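Local coordinates for flavohemoprotein (Vibrio cholerae O1 biovar El Tor, PDB 4EH1) that probably converts nitric oxide to nitrate with O2 and NAD(P)H, the piece here being its reductase domain, which carries FAD, at residues Lys218-Ala222 and Leu223-Lys227. Sequence-based numbering, arbitrary orientation.
Sequences KQLLA and LGVDK
Val225 folds back over the last turn of helix 210-223 and covers the carbonyl of Leu220 with its side chain. Its CB lies 3.5 Å from Leu220 O; from there the two methyls part. CG1 lies anti to the backbone N (chi1 -179°), which makes CG2, anti to the carbonyl carbon of Val225, the branch turned to the helix, where it reaches the same Leu220 O and, at 4.2 Å, Leu220 CB. The side chain as a whole packs on Ile199, on Phe204 of strand 203-208 and on Ile230 of strand 230-234. The amide of Val225 itself donates to Leu220 O, N to O 3.1 Å with 160° at the hydrogen, straighter than the other bonds between the two segments. Leu223 N and Gly224 N add weak bonds to this oxygen, so this carbonyl oxygen has one good and two weak amide partners. Gly224 N bonds better to Leu221 O, 3.0 Å away, although it sits above that carbonyl's plane. The pair Val225 N to Leu220 O (6→1) and Gly224 N to Leu221 O (5→2), together with the positive phi of Gly224 (112°), makes a Schellman motif, which ends the helix and sends the chain toward strand 230-234 at the edge of the parallel sheet in the NAD-binding half of the reductase. Leu223 N donates to Gln219 O, 3.0 Å away, in the ordinary i to i-4 pattern of the helix, and Leu223 CG lies against this oxygen. Gln219 OE1 accepts from Leu192 N and its NE2 donates to Met190 O, which fixes the rotation of the amide. Near the solvent, Leu221 extends CD2 to within 3.6 Å of Val225 O and also touches Ile230, whereas Leu220 runs inward to Leu192, Phe204 and Leu206.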
loop_
_atom_site.group_PDB
_atom_site.type_symbol
_atom_site.label_atom_id
_atom_site.label_comp_id
_atom_site.label_asym_id
_atom_site.label_seq_id
_atom_site.Cartn_x
_atom_site.Cartn_y
_atom_site.Cartn_z
ATOM N N LYS A 218 7.350 2.761 34.354
ATOM C CA LYS A 218 7.011 2.492 35.762
ATOM C C LYS A 218 6.948 1.001 36.105
ATOM O O LYS A 218 7.460 0.571 37.137
ATOM C CB LYS A 218 5.726 3.221 36.204
ATOM C CG LYS A 218 5.929 4.744 36.341
ATOM C CD LYS A 218 4.629 5.543 36.312
ATOM C CE LYS A 218 4.917 7.012 36.522
ATOM N NZ LYS A 218 3.695 7.881 36.304
ATOM N N GLN A 219 6.326 0.211 35.246
ATOM C CA GLN A 219 6.367 -1.233 35.434
ATOM C C GLN A 219 7.802 -1.788 35.426
ATOM O O GLN A 219 8.163 -2.625 36.273
ATOM C CB GLN A 219 5.562 -1.928 34.351
ATOM C CG GLN A 219 4.046 -1.809 34.493
ATOM C CD GLN A 219 3.380 -2.709 33.472
ATOM O OE1 GLN A 219 3.377 -3.935 33.621
ATOM N NE2 GLN A 219 2.861 -2.119 32.403
ATOM N N LEU A 220 8.616 -1.335 34.474
ATOM C CA LEU A 220 9.997 -1.827 34.393
ATOM C C LEU A 220 10.787 -1.512 35.662
ATOM O O LEU A 220 11.459 -2.378 36.215
ATOM C CB LEU A 220 10.724 -1.272 33.166
ATOM C CG LEU A 220 10.223 -1.832 31.829
ATOM C CD1 LEU A 220 11.019 -1.236 30.691
ATOM C CD2 LEU A 220 10.235 -3.400 31.794
ATOM N N LEU A 221 10.691 -0.279 36.131
ATOM C CA LEU A 221 11.388 0.097 37.356
ATOM C C LEU A 221 10.896 -0.684 38.578
ATOM O O LEU A 221 11.696 -1.140 39.389
ATOM C CB LEU A 221 11.247 1.589 37.609
ATOM C CG LEU A 221 11.896 2.481 36.558
ATOM C CD1 LEU A 221 11.563 3.939 36.855
ATOM C CD2 LEU A 221 13.378 2.282 36.574
ATOM N N ALA A 222 9.582 -0.831 38.716
ATOM C CA ALA A 222 9.032 -1.595 39.834
ATOM C C ALA A 222 9.488 -3.069 39.819
ATOM O O ALA A 222 9.544 -3.709 40.876
ATOM C CB ALA A 222 7.516 -1.512 39.841
ATOM N N LEU A 223 9.784 -3.602 38.628
ATOM C CA LEU A 223 10.239 -4.989 38.477
ATOM C C LEU A 223 11.734 -5.127 38.787
ATOM O O LEU A 223 12.237 -6.228 39.037
ATOM C CB LEU A 223 9.958 -5.510 37.059
ATOM C CG LEU A 223 8.534 -6.006 36.795
ATOM C CD1 LEU A 223 8.298 -6.271 35.313
ATOM C CD2 LEU A 223 8.268 -7.264 37.602
ATOM N N GLY A 224 12.441 -4.003 38.772
ATOM C CA GLY A 224 13.829 -4.000 39.164
ATOM C C GLY A 224 14.817 -3.733 38.034
ATOM O O GLY A 224 16.018 -3.885 38.230
ATOM N N VAL A 225 14.328 -3.305 36.872
ATOM C CA VAL A 225 15.216 -2.969 35.778
ATOM C C VAL A 225 15.970 -1.679 36.057
ATOM O O VAL A 225 15.363 -0.659 36.367
ATOM C CB VAL A 225 14.469 -2.833 34.440
ATOM C CG1 VAL A 225 15.460 -2.483 33.288
ATOM C CG2 VAL A 225 13.727 -4.117 34.120
ATOM N N ASP A 226 17.297 -1.722 35.943
ATOM C CA ASP A 226 18.097 -0.518 36.149
ATOM C C ASP A 226 17.831 0.493 35.053
ATOM O O ASP A 226 17.676 0.139 33.887
ATOM C CB ASP A 226 19.597 -0.802 36.214
ATOM C CG ASP A 226 20.383 0.408 36.698
ATOM O OD1 ASP A 226 20.370 0.678 37.914
ATOM O OD2 ASP A 226 20.993 1.114 35.872
ATOM N N LYS A 227 17.789 1.759 35.440
ATOM C CA LYS A 227 17.413 2.810 34.528
ATOM C C LYS A 227 18.387 2.865 33.367
ATOM O O LYS A 227 17.993 3.200 32.254
ATOM C CB LYS A 227 17.343 4.176 35.252
ATOM C CG LYS A 227 18.707 4.705 35.738
ATOM C CD LYS A 227 18.537 5.971 36.551
ATOM C CE LYS A 227 19.877 6.584 36.941
ATOM N NZ LYS A 227 20.486 7.386 35.838
#